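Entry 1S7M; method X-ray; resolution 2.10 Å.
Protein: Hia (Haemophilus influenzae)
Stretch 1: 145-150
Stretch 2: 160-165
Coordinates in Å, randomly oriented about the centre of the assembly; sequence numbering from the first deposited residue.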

ATOM      1  N   ASN A 145     -15.720   6.292  31.619  1.00 37.75           N
ATOM      2  CA  ASN A 145     -16.575   6.930  32.599  1.00 37.80           C
ATOM      3  C   ASN A 145     -16.857   8.403  32.323  1.00 37.01           C
ATOM      4  O   ASN A 145     -15.946   9.235  32.263  1.00 36.99           O
ATOM      5  CB  ASN A 145     -16.011   6.774  34.014  1.00 40.56           C
ATOM      6  CG  ASN A 145     -16.926   7.392  35.059  1.00 43.59           C
ATOM      7  OD1 ASN A 145     -16.607   8.422  35.654  1.00 44.39           O
ATOM      8  ND2 ASN A 145     -18.088   6.777  35.262  1.00 44.66           N
ATOM      9  N   GLY A 146     -18.140   8.701  32.148  1.00 35.50           N
ATOM     10  CA  GLY A 146     -18.584  10.054  31.901  1.00 32.06           C
ATOM     11  C   GLY A 146     -18.524  10.524  30.472  1.00 31.78           C
ATOM     12  O   GLY A 146     -18.973  11.631  30.181  1.00 31.59           O
ATOM     13  N   ILE A 147     -17.970   9.716  29.567  1.00 31.53           N
ATOM     14  CA  ILE A 147     -17.875  10.145  28.174  1.00 30.75           C
ATOM     15  C   ILE A 147     -18.421   9.093  27.223  1.00 29.79           C
ATOM     16  O   ILE A 147     -18.104   7.915  27.344  1.00 29.09           O
ATOM     17  CB  ILE A 147     -16.418  10.458  27.797  1.00 31.03           C
ATOM     18  CG1 ILE A 147     -15.861  11.535  28.738  1.00 31.58           C
ATOM     19  CG2 ILE A 147     -16.342  10.926  26.356  1.00 30.95           C
ATOM     20  CD1 ILE A 147     -14.422  11.969  28.412  1.00 30.69           C
ATOM     21  N   ASN A 148     -19.276   9.513  26.296  1.00 30.79           N
ATOM     22  CA  ASN A 148     -19.831   8.562  25.342  1.00 31.94           C
ATOM     23  C   ASN A 148     -19.197   8.745  23.977  1.00 29.16           C
ATOM     24  O   ASN A 148     -19.247   9.820  23.397  1.00 27.84           O
ATOM     25  CB  ASN A 148     -21.356   8.689  25.239  1.00 35.31           C
ATOM     26  CG  ASN A 148     -22.076   8.040  26.419  1.00 39.39           C
ATOM     27  OD1 ASN A 148     -21.577   7.072  27.022  1.00 38.83           O
ATOM     28  ND2 ASN A 148     -23.265   8.561  26.748  1.00 40.58           N
ATOM     29  N   VAL A 149     -18.596   7.674  23.482  1.00 27.85           N
ATOM     30  CA  VAL A 149     -17.909   7.713  22.197  1.00 28.85           C
ATOM     31  C   VAL A 149     -18.662   6.891  21.148  1.00 26.88           C
ATOM     32  O   VAL A 149     -18.783   5.673  21.277  1.00 28.21           O
ATOM     33  CB  VAL A 149     -16.459   7.166  22.346  1.00 26.29           C
ATOM     34  CG1 VAL A 149     -15.686   7.401  21.082  1.00 26.53           C
ATOM     35  CG2 VAL A 149     -15.780   7.823  23.536  1.00 27.40           C
ATOM     36  N   SER A 150     -19.149   7.561  20.105  1.00 26.78           N
ATOM     37  CA  SER A 150     -19.912   6.871  19.050  1.00 28.12           C
ATOM     38  C   SER A 150     -19.433   7.182  17.643  1.00 27.04           C
ATOM     39  O   SER A 150     -18.865   8.249  17.394  1.00 25.36           O
ATOM     40  CB  SER A 150     -21.406   7.228  19.147  1.00 25.34           C
ATOM     41  OG  SER A 150     -21.600   8.606  18.866  1.00 26.19           O
ATOM     42  N   ILE A 160     -16.262  10.107  14.284  1.00 27.95           N
ATOM     43  CA  ILE A 160     -16.291   9.640  15.671  1.00 28.84           C
ATOM     44  C   ILE A 160     -16.703  10.837  16.511  1.00 28.33           C
ATOM     45  O   ILE A 160     -16.059  11.899  16.480  1.00 26.77           O
ATOM     46  CB  ILE A 160     -14.916   9.127  16.149  1.00 29.05           C
ATOM     47  CG1 ILE A 160     -14.427   8.021  15.222  1.00 27.38           C
ATOM     48  CG2 ILE A 160     -15.026   8.606  17.577  1.00 30.41           C
ATOM     49  CD1 ILE A 160     -15.373   6.836  15.102  1.00 29.62           C
ATOM     50  N   THR A 161     -17.798  10.684  17.245  1.00 28.83           N
ATOM     51  CA  THR A 161     -18.297  11.787  18.056  1.00 27.79           C
ATOM     52  C   THR A 161     -18.090  11.575  19.548  1.00 27.67           C
ATOM     53  O   THR A 161     -18.235  10.455  20.053  1.00 25.28           O
ATOM     54  CB  THR A 161     -19.796  12.048  17.759  1.00 28.36           C
ATOM     55  OG1 THR A 161     -19.922  12.537  16.424  1.00 28.28           O
ATOM     56  CG2 THR A 161     -20.366  13.098  18.701  1.00 27.14           C
ATOM     57  N   PHE A 162     -17.768  12.671  20.238  1.00 27.83           N
ATOM     58  CA  PHE A 162     -17.488  12.645  21.674  1.00 29.41           C
ATOM     59  C   PHE A 162     -18.415  13.549  22.489  1.00 29.77           C
ATOM     60  O   PHE A 162     -18.467  14.753  22.266  1.00 30.05           O
ATOM     61  CB  PHE A 162     -16.026  13.063  21.918  1.00 27.41           C
ATOM     62  CG  PHE A 162     -15.025  12.202  21.201  1.00 25.14           C
ATOM     63  CD1 PHE A 162     -14.803  12.360  19.836  1.00 23.15           C
ATOM     64  CD2 PHE A 162     -14.346  11.196  21.884  1.00 23.97           C
ATOM     65  CE1 PHE A 162     -13.911  11.518  19.154  1.00 24.95           C
ATOM     66  CE2 PHE A 162     -13.450  10.341  21.219  1.00 22.05           C
ATOM     67  CZ  PHE A 162     -13.231  10.502  19.850  1.00 24.48           C
ATOM     68  N   GLU A 163     -19.126  12.970  23.451  1.00 31.61           N
ATOM     69  CA  GLU A 163     -20.029  13.763  24.277  1.00 34.87           C
ATOM     70  C   GLU A 163     -20.075  13.281  25.723  1.00 34.92           C
ATOM     71  O   GLU A 163     -19.793  12.114  26.016  1.00 34.98           O
ATOM     72  CB  GLU A 163     -21.448  13.703  23.696  1.00 37.50           C
ATOM     73  CG  GLU A 163     -21.993  12.279  23.675  1.00 42.99           C
ATOM     74  CD  GLU A 163     -23.392  12.166  23.082  1.00 47.70           C
ATOM     75  OE1 GLU A 163     -23.661  12.817  22.043  1.00 48.60           O
ATOM     76  OE2 GLU A 163     -24.214  11.405  23.653  1.00 49.02           O
ATOM     77  N   LEU A 164     -20.449  14.186  26.625  1.00 36.59           N
ATOM     78  CA  LEU A 164     -20.578  13.844  28.039  1.00 38.40           C
ATOM     79  C   LEU A 164     -21.716  12.846  28.147  1.00 39.36           C
ATOM     80  O   LEU A 164     -22.694  12.953  27.415  1.00 40.35           O
ATOM     81  CB  LEU A 164     -20.935  15.085  28.856  1.00 37.15           C
ATOM     82  CG  LEU A 164     -19.892  16.206  28.884  1.00 39.66           C
ATOM     83  CD1 LEU A 164     -20.489  17.461  29.531  1.00 39.87           C
ATOM     84  CD2 LEU A 164     -18.663  15.730  29.648  1.00 38.28           C
ATOM     85  N   ALA A 165     -21.592  11.876  29.042  1.00 40.92           N
ATOM     86  CA  ALA A 165     -22.646  10.885  29.232  1.00 44.01           C
ATOM     87  C   ALA A 165     -23.756  11.489  30.100  1.00 46.93           C
ATOM     88  O   ALA A 165     -23.649  12.691  30.438  1.00 47.93           O
ATOM     89  CB  ALA A 165     -22.085   9.638  29.902  1.00 42.26           C
TER
HETATM   90  O   HOH W   1     -20.298  10.071  14.772  1.00 30.60           O

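The antiparallel pairing of the two stretches extends one hydrogen bond beyond its last bridge, into a turn residue whose backbone calls for glycine. At phi/psi 84/-5, a CB on Gly-146 would jam against the carbonyl oxygen of Asn-145. The residue's own carbonyl faces the partner, and Ala-165 N donates to Gly-146 O at 2.9 Å.

From there the strands run antiparallel, their axes at 160°. Asn-148 and Glu-163 form a hydrogen-bonded pair, Asn-148 N to Glu-163 O at 2.7 Å and Glu-163 N to Asn-148 O at 3.2 Å. Two residues on, Ser-150 N reaches Thr-161 O at 3.0 Å and Thr-161 N reaches Ser-150 O at 2.7 Å. All five bonds are nearly straight, with angles at hydrogen of 162° or more. Between them, at the non-hydrogen-bonded positions, CA-H...O contacts fill in, as from Val-149 CA to Thr-161 O at 3.5 Å.

The side chains separate by character. Val-149 and Phe-162 share one face and are buried. Val-149 CG1 lies 3.7 Å from Phe-162 CE2, approaching the ring obliquely, and 3.8 Å from Ile-160 CG2, so a compact branched side chain serves two larger apolar neighbours. Ile-147 and Leu-164 are also paired, but their side chains diverge and add little to each other.

The opposite face carries Asn-148, Glu-163, Ser-150 and Thr-161, all partly exposed, as suits polar groups. Here aliphatic portions pack, Asn-148 CB lying 4.0 Å from Glu-163 CG, while Asn-148 ND2 comes within 3.5 Å of Ala-165 CB. Ser-150 OG is hydrogen-bonded elsewhere in the structure. A water 3.0 Å from Thr-161 OG1 also donates a weak hydrogen bond to Ser-150 O at 3.5 Å, linking the strands. Altogether the contact buries 501 Å², summed over both stretches.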